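Local coordinates for YbbR family protein (Desulfitobacterium hafniense, PDB 3LYW), which is of unknown function; this chain is one all-beta domain of a longer protein of the YbbR family, at residues S8-N13 with E42-V47; P25-K30 with I74-V79. One frame throughout, in Å; residues are numbered along the deposited sequence.

Contact 1 (S8-N13 with E42-V47); sequences SLIAKN and ELFAYV
Ser8 to Lys12 and Phe44 to Val47 run side by side as parallel strands, their axes turned 40° against each other by the sheet twist. Ala45 N gives a nearly straight bond (176° at the hydrogen) to Ser8 O at 3.1 Å, and Ala45 O takes Ile10 N. Ile10 O then receives Val47 N, and Lys12 N reaches Val47 O at 2.8 Å. Each of Ala45, Ile10 and Val47 thus spends both its N-H and its C=O on residues flanking its opposite number, the usual parallel ladder. At the Ser8 end, water 1 bridges the two segments: it accepts from Ser8 N at 2.8 Å and donates to Leu43 O at 2.7 Å. Ser8, Ile10, Phe44 and Tyr46 occupy one face. Here Ser8 OG, set between its backbone N and carbonyl carbon (chi1 54°), meets the Phe44 ring edge near its plane, 3.0 Å from CD1. Ile10 CG1 packs obliquely 3.9 Å from the same Phe44 CD1, while Lys12 CG touches Tyr46 CB. An alanine in place of Phe44, lacking the ring, would probably open a gap beside Ser8 OG and Ile10 CG1, with only CB left near the latter. On the other face Leu9 CD1 rests 3.8 Å from Ala45 CB, and its CD2 meets Val47 CG1, the two side chains crossing at about a right angle; Ala11 CB lies 3.9 Å from Val47 CG2. Leu9, Ala45 and Val47 on this face are buried in the domain: Leu9 and Ala45 touch Val61 of strand 55-63, and Leu9 and Val47 touch Val79 of strand 69-85. Within the sheet, strand 26-33 flanks strand 4-12 and strand 55-63 flanks strand 44-48, both antiparallel.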
ATOM      1  N   SER A   8      -0.969   6.828  -1.692  1.00 22.44           N
ATOM      2  CA  SER A   8      -0.960   6.775  -0.244  1.00 24.17           C
ATOM      3  C   SER A   8      -1.102   5.291   0.109  1.00 19.34           C
ATOM      4  O   SER A   8      -1.666   4.505  -0.665  1.00 17.51           O
ATOM      5  CB  SER A   8      -2.115   7.595   0.327  1.00 27.95           C
ATOM      6  OG  SER A   8      -3.345   7.189  -0.228  1.00 47.41           O
ATOM      7  N   LEU A   9      -0.573   4.907   1.265  1.00 18.54           N
ATOM      8  CA  LEU A   9      -0.621   3.518   1.707  1.00 17.58           C
ATOM      9  C   LEU A   9      -1.781   3.275   2.660  1.00 19.17           C
ATOM     10  O   LEU A   9      -1.986   4.030   3.606  1.00 22.04           O
ATOM     11  CB  LEU A   9       0.699   3.145   2.387  1.00 16.84           C
ATOM     12  CG  LEU A   9       0.895   1.670   2.772  1.00 21.32           C
ATOM     13  CD1 LEU A   9       0.741   0.787   1.548  1.00 18.72           C
ATOM     14  CD2 LEU A   9       2.266   1.481   3.393  1.00 23.00           C
ATOM     15  N   ILE A  10      -2.536   2.217   2.390  1.00 17.78           N
ATOM     16  CA  ILE A  10      -3.701   1.851   3.186  1.00 23.30           C
ATOM     17  C   ILE A  10      -3.540   0.477   3.815  1.00 18.98           C
ATOM     18  O   ILE A  10      -2.993  -0.441   3.198  1.00 23.97           O
ATOM     19  CB  ILE A  10      -4.969   1.835   2.315  1.00 17.09           C
ATOM     20  CG1 ILE A  10      -5.254   3.247   1.813  1.00 30.53           C
ATOM     21  CG2 ILE A  10      -6.151   1.288   3.106  1.00 25.35           C
ATOM     22  CD1 ILE A  10      -5.294   4.286   2.920  1.00 18.97           C
ATOM     23  N   ALA A  11      -4.007   0.334   5.048  1.00 14.24           N
ATOM     24  CA  ALA A  11      -3.896  -0.956   5.707  1.00 17.03           C
ATOM     25  C   ALA A  11      -5.205  -1.718   5.562  1.00 19.09           C
ATOM     26  O   ALA A  11      -6.269  -1.158   5.784  1.00 25.77           O
ATOM     27  CB  ALA A  11      -3.568  -0.761   7.170  1.00 21.35           C
ATOM     28  N   LYS A  12      -5.123  -2.988   5.181  1.00 16.56           N
ATOM     29  CA  LYS A  12      -6.320  -3.812   5.054  1.00 16.66           C
ATOM     30  C   LYS A  12      -6.322  -4.903   6.130  1.00 16.18           C
ATOM     31  O   LYS A  12      -5.270  -5.349   6.596  1.00 15.92           O
ATOM     32  CB  LYS A  12      -6.381  -4.451   3.669  1.00 18.84           C
ATOM     33  CG  LYS A  12      -6.365  -3.466   2.522  1.00 22.70           C
ATOM     34  CD  LYS A  12      -7.655  -2.655   2.428  1.00 18.75           C
ATOM     35  CE  LYS A  12      -7.655  -1.788   1.168  1.00 22.88           C
ATOM     36  NZ  LYS A  12      -8.885  -0.962   1.042  1.00 23.22           N
ATOM     37  N   ASN A  13      -7.518  -5.314   6.531  1.00 13.93           N
ATOM     38  CA  ASN A  13      -7.698  -6.343   7.531  1.00 16.05           C
ATOM     39  C   ASN A  13      -6.971  -6.109   8.847  1.00 18.56           C
ATOM     40  O   ASN A  13      -6.442  -7.042   9.447  1.00 15.17           O
ATOM     41  CB  ASN A  13      -7.309  -7.693   6.931  1.00 24.63           C
ATOM     42  CG  ASN A  13      -8.090  -8.005   5.668  1.00 22.19           C
ATOM     43  OD1 ASN A  13      -7.522  -8.125   4.589  1.00 30.13           O
ATOM     44  ND2 ASN A  13      -9.400  -8.124   5.797  1.00 16.02           N
ATOM     45  N   GLU A  42      -7.375   8.428  -6.148  1.00 44.38           N
ATOM     46  CA  GLU A  42      -8.363   7.409  -5.850  1.00 36.45           C
ATOM     47  C   GLU A  42      -7.728   6.028  -5.901  1.00 39.53           C
ATOM     48  O   GLU A  42      -8.383   5.014  -5.647  1.00 38.81           O
ATOM     49  N   LEU A  43      -6.440   5.989  -6.242  1.00 38.65           N
ATOM     50  CA  LEU A  43      -5.690   4.736  -6.328  1.00 39.71           C
ATOM     51  C   LEU A  43      -4.855   4.600  -5.062  1.00 30.62           C
ATOM     52  O   LEU A  43      -4.313   5.590  -4.556  1.00 29.84           O
ATOM     53  CB  LEU A  43      -4.775   4.741  -7.553  1.00 46.87           C
ATOM     54  CG  LEU A  43      -5.483   4.939  -8.895  1.00 49.92           C
ATOM     55  CD1 LEU A  43      -4.469   4.855 -10.019  1.00 54.43           C
ATOM     56  CD2 LEU A  43      -6.568   3.882  -9.072  1.00 50.55           C
ATOM     57  N   PHE A  44      -4.723   3.376  -4.566  1.00 21.41           N
ATOM     58  CA  PHE A  44      -3.989   3.161  -3.325  1.00 17.79           C
ATOM     59  C   PHE A  44      -3.078   1.945  -3.337  1.00 20.58           C
ATOM     60  O   PHE A  44      -3.275   0.993  -4.104  1.00 21.85           O
ATOM     61  CB  PHE A  44      -4.973   2.997  -2.161  1.00 23.97           C
ATOM     62  CG  PHE A  44      -5.902   4.158  -1.969  1.00 23.90           C
ATOM     63  CD1 PHE A  44      -5.441   5.359  -1.451  1.00 32.97           C
ATOM     64  CD2 PHE A  44      -7.240   4.048  -2.315  1.00 35.10           C
ATOM     65  CE1 PHE A  44      -6.310   6.431  -1.252  1.00 32.91           C
ATOM     66  CE2 PHE A  44      -8.117   5.112  -2.123  1.00 32.11           C
ATOM     67  CZ  PHE A  44      -7.649   6.307  -1.603  1.00 32.52           C
ATOM     68  N   ALA A  45      -2.074   2.003  -2.477  1.00 20.20           N
ATOM     69  CA  ALA A  45      -1.140   0.908  -2.298  1.00 15.79           C
ATOM     70  C   ALA A  45      -1.658   0.367  -0.977  1.00 19.18           C
ATOM     71  O   ALA A  45      -2.322   1.092  -0.238  1.00 15.23           O
ATOM     72  CB  ALA A  45       0.277   1.436  -2.135  1.00 23.50           C
ATOM     73  N   TYR A  46      -1.367  -0.883  -0.654  1.00 15.74           N
ATOM     74  CA  TYR A  46      -1.865  -1.407   0.606  1.00 16.85           C
ATOM     75  C   TYR A  46      -0.963  -2.443   1.247  1.00 17.58           C
ATOM     76  O   TYR A  46      -0.092  -3.019   0.593  1.00 15.67           O
ATOM     77  CB  TYR A  46      -3.258  -2.023   0.400  1.00 20.73           C
ATOM     78  CG  TYR A  46      -3.261  -3.293  -0.424  1.00 16.78           C
ATOM     79  CD1 TYR A  46      -3.033  -4.538   0.163  1.00 14.48           C
ATOM     80  CD2 TYR A  46      -3.459  -3.243  -1.798  1.00 19.73           C
ATOM     81  CE1 TYR A  46      -2.998  -5.700  -0.606  1.00 20.11           C
ATOM     82  CE2 TYR A  46      -3.433  -4.394  -2.573  1.00 27.23           C
ATOM     83  CZ  TYR A  46      -3.202  -5.614  -1.973  1.00 24.22           C
ATOM     84  OH  TYR A  46      -3.165  -6.742  -2.743  1.00 20.63           O
ATOM     85  N   VAL A  47      -1.166  -2.629   2.547  1.00 14.97           N
ATOM     86  CA  VAL A  47      -0.479  -3.651   3.309  1.00 17.88           C
ATOM     87  C   VAL A  47      -1.618  -4.470   3.906  1.00 17.01           C
ATOM     88  O   VAL A  47      -2.645  -3.923   4.306  1.00 16.90           O
ATOM     89  CB  VAL A  47       0.410  -3.064   4.423  1.00 14.64           C
ATOM     90  CG1 VAL A  47       1.630  -2.429   3.804  1.00 18.36           C
ATOM     91  CG2 VAL A  47      -0.372  -2.032   5.256  1.00 16.03           C
TER
HETATM   92  O   HOH W   1      -3.128   7.565  -3.241  1.00 27.02           O

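Contact 2 (P25-K30 with I74-V79); sequences PSVRVK and ISPRVV
Arg28 and Ser75 form an antiparallel hydrogen-bonded pair, with Arg28 N to Ser75 O at 2.7 Å and Ser75 N to Arg28 O at 2.9 Å; both bonds are close to straight. Weaker CA-H...O contacts reinforce the same two carbonyls, Val27 CA lying 3.4 Å from Ser75 O and Ile74 CA 3.6 Å from Arg28 O. Next to this pair stand Val29 and Ile74, a non-hydrogen-bonded pair. The strand breaks just after Ser75 at Pro76, which follows a cis peptide and has no N-H to give; its CD lies 3.7 Å from Ser26 O. Apolar contacts do the rest. Val27 CG1, anti to its backbone N (chi1 178°), presses on Ile74 CG2 at 3.4 Å, tighter than ordinary carbon packing, and Val29 CG2 flanks that same methyl at 4.3 Å. Past the break, Pro25 CG meets Val79 CG1 at 4.1 Å. Strand 26-33 is held between two neighbours: backbone bonds tie Val27 to Leu7 and Val29 to Leu5 of strand 4-12, while strand 69-85 lies along its other edge. On the face of Val29 and Ile74, Ile74 packs on Val61 of strand 55-63, as do Val27 and Val79.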
ATOM      1  N   PRO A  25       3.818   5.477   5.258  1.00 21.73           N
ATOM      2  CA  PRO A  25       4.510   6.297   4.263  1.00 21.09           C
ATOM      3  C   PRO A  25       3.808   6.237   2.920  1.00 20.64           C
ATOM      4  O   PRO A  25       2.917   5.413   2.725  1.00 20.92           O
ATOM      5  CB  PRO A  25       5.899   5.676   4.222  1.00 16.06           C
ATOM      6  CG  PRO A  25       5.593   4.225   4.430  1.00 20.71           C
ATOM      7  CD  PRO A  25       4.598   4.265   5.564  1.00 26.17           C
ATOM      8  N   SER A  26       4.186   7.137   2.020  1.00 19.66           N
ATOM      9  CA  SER A  26       3.614   7.160   0.685  1.00 21.60           C
ATOM     10  C   SER A  26       4.419   6.144  -0.110  1.00 20.72           C
ATOM     11  O   SER A  26       5.491   5.727   0.324  1.00 21.67           O
ATOM     12  CB  SER A  26       3.744   8.549   0.052  1.00 27.80           C
ATOM     13  OG  SER A  26       5.098   8.968  -0.009  1.00 33.27           O
ATOM     14  N   VAL A  27       3.905   5.756  -1.266  1.00 19.06           N
ATOM     15  CA  VAL A  27       4.558   4.762  -2.102  1.00 21.99           C
ATOM     16  C   VAL A  27       4.726   5.266  -3.537  1.00 18.27           C
ATOM     17  O   VAL A  27       3.795   5.853  -4.105  1.00 17.64           O
ATOM     18  CB  VAL A  27       3.719   3.467  -2.139  1.00 17.81           C
ATOM     19  CG1 VAL A  27       4.368   2.458  -3.053  1.00 20.20           C
ATOM     20  CG2 VAL A  27       3.581   2.902  -0.742  1.00 22.58           C
ATOM     21  N   ARG A  28       5.905   5.037  -4.118  1.00 16.19           N
ATOM     22  CA  ARG A  28       6.155   5.445  -5.505  1.00 19.36           C
ATOM     23  C   ARG A  28       6.052   4.195  -6.373  1.00 17.39           C
ATOM     24  O   ARG A  28       6.690   3.181  -6.080  1.00 22.22           O
ATOM     25  CB  ARG A  28       7.544   6.056  -5.643  1.00 19.86           C
ATOM     26  CG  ARG A  28       7.680   7.365  -4.921  1.00 40.63           C
ATOM     27  CD  ARG A  28       7.676   8.541  -5.876  1.00 47.40           C
ATOM     28  NE  ARG A  28       9.026   9.064  -6.071  1.00 55.80           N
ATOM     29  CZ  ARG A  28       9.303  10.257  -6.588  1.00 58.72           C
ATOM     30  NH1 ARG A  28       8.320  11.063  -6.968  1.00 56.75           N
ATOM     31  NH2 ARG A  28      10.564  10.654  -6.708  1.00 50.60           N
ATOM     32  N   VAL A  29       5.261   4.276  -7.441  1.00 17.73           N
ATOM     33  CA  VAL A  29       5.051   3.141  -8.326  1.00 16.05           C
ATOM     34  C   VAL A  29       5.376   3.448  -9.783  1.00 18.98           C
ATOM     35  O   VAL A  29       4.902   4.430 -10.338  1.00 24.65           O
ATOM     36  CB  VAL A  29       3.580   2.658  -8.240  1.00 19.46           C
ATOM     37  CG1 VAL A  29       3.352   1.480  -9.175  1.00 26.54           C
ATOM     38  CG2 VAL A  29       3.237   2.270  -6.801  1.00 21.50           C
ATOM     39  N   LYS A  30       6.202   2.599 -10.385  1.00 19.59           N
ATOM     40  CA  LYS A  30       6.562   2.731 -11.788  1.00 20.54           C
ATOM     41  C   LYS A  30       5.644   1.764 -12.505  1.00 19.40           C
ATOM     42  O   LYS A  30       5.380   0.658 -12.013  1.00 15.99           O
ATOM     43  CB  LYS A  30       8.021   2.346 -12.024  1.00 23.55           C
ATOM     44  CG  LYS A  30       9.008   3.342 -11.445  1.00 28.98           C
ATOM     45  CD  LYS A  30      10.424   3.022 -11.873  1.00 36.01           C
ATOM     46  CE  LYS A  30      11.425   3.988 -11.259  1.00 41.80           C
ATOM     47  NZ  LYS A  30      12.827   3.576 -11.562  1.00 47.91           N
ATOM     48  N   ILE A  74       7.808  -0.987  -7.128  1.00 14.33           N
ATOM     49  CA  ILE A  74       7.149  -0.378  -5.980  1.00 17.69           C
ATOM     50  C   ILE A  74       8.156  -0.019  -4.893  1.00 15.26           C
ATOM     51  O   ILE A  74       8.914  -0.872  -4.430  1.00 17.82           O
ATOM     52  CB  ILE A  74       6.076  -1.308  -5.386  1.00 14.87           C
ATOM     53  CG1 ILE A  74       5.122  -1.789  -6.480  1.00 24.27           C
ATOM     54  CG2 ILE A  74       5.310  -0.599  -4.278  1.00 22.20           C
ATOM     55  CD1 ILE A  74       4.319  -3.014  -6.096  1.00 32.15           C
ATOM     56  N   SER A  75       8.159   1.247  -4.491  1.00 16.01           N
ATOM     57  CA  SER A  75       9.073   1.721  -3.457  1.00 12.03           C
ATOM     58  C   SER A  75       8.346   2.589  -2.436  1.00 18.03           C
ATOM     59  O   SER A  75       7.686   3.564  -2.793  1.00 17.50           O
ATOM     60  CB  SER A  75      10.230   2.502  -4.082  1.00 16.35           C
ATOM     61  OG  SER A  75      11.142   2.942  -3.091  1.00 21.66           O
ATOM     62  N   PRO A  76       8.473   2.228  -1.163  1.00 14.74           N
ATOM     63  CA  PRO A  76       9.268   1.059  -0.769  1.00 20.58           C
ATOM     64  C   PRO A  76       8.510  -0.244  -0.999  1.00 24.67           C
ATOM     65  O   PRO A  76       7.284  -0.235  -1.098  1.00 45.40           O
ATOM     66  CB  PRO A  76       9.489   1.281   0.729  1.00 18.47           C
ATOM     67  CG  PRO A  76       8.313   2.083   1.161  1.00 20.80           C
ATOM     68  CD  PRO A  76       7.980   2.981   0.003  1.00 15.75           C
ATOM     69  N   ARG A  77       9.241  -1.352  -1.083  1.00 30.92           N
ATOM     70  CA  ARG A  77       8.630  -2.657  -1.300  1.00 23.12           C
ATOM     71  C   ARG A  77       8.106  -3.245   0.005  1.00 17.58           C
ATOM     72  O   ARG A  77       7.090  -3.940   0.020  1.00 20.34           O
ATOM     73  CB  ARG A  77       9.634  -3.618  -1.945  1.00 28.10           C
ATOM     74  CG  ARG A  77      10.165  -3.150  -3.289  1.00 34.31           C
ATOM     75  CD  ARG A  77      11.616  -3.560  -3.482  1.00 40.14           C
ATOM     76  NE  ARG A  77      12.124  -3.169  -4.794  1.00 45.99           N
ATOM     77  CZ  ARG A  77      12.380  -1.915  -5.152  1.00 53.98           C
ATOM     78  NH1 ARG A  77      12.176  -0.923  -4.296  1.00 54.65           N
ATOM     79  NH2 ARG A  77      12.841  -1.651  -6.367  1.00 57.95           N
ATOM     80  N   VAL A  78       8.805  -2.962   1.099  1.00 16.52           N
ATOM     81  CA  VAL A  78       8.411  -3.460   2.410  1.00 15.40           C
ATOM     82  C   VAL A  78       8.338  -2.328   3.430  1.00 15.07           C
ATOM     83  O   VAL A  78       9.147  -1.400   3.402  1.00 16.78           O
ATOM     84  CB  VAL A  78       9.387  -4.536   2.923  1.00 16.95           C
ATOM     85  CG1 VAL A  78       8.980  -5.002   4.312  1.00 23.37           C
ATOM     86  CG2 VAL A  78       9.439  -5.707   1.954  1.00 17.40           C
ATOM     87  N   VAL A  79       7.362  -2.410   4.330  1.00 13.93           N
ATOM     88  CA  VAL A  79       7.181  -1.391   5.357  1.00 17.01           C
ATOM     89  C   VAL A  79       7.065  -2.017   6.742  1.00 19.35           C
ATOM     90  O   VAL A  79       6.364  -3.012   6.928  1.00 18.07           O
ATOM     91  CB  VAL A  79       5.931  -0.532   5.086  1.00 17.08           C
ATOM     92  CG1 VAL A  79       6.094   0.245   3.789  1.00 20.52           C
ATOM     93  CG2 VAL A  79       4.687  -1.406   5.039  1.00 19.37           C
TER

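Contacts 1 and 2, with centres 11 Å apart, meet through the apolar faces of their strands. Val47 CG1 of contact 1 lies 3.5 Å from Val79 CG2 of contact 2, Leu9 CD2 is 4.0 Å from Val79 CG1, and Ala45 CB is 3.9 Å from Val27 CG2. Leu9 CB also lies 3.2 Å from Pro25 O; strands 4-12 and 26-33 are sheet neighbours. Val61 of strand 55-63 touches residues of both contacts, so the parallel pairing 8-13/42-47 and the antiparallel pairing 25-30/74-79 share one hydrophobic interior. In sequence, the segments of the two contacts interleave: 8-13, 25-30, 42-47, 74-79.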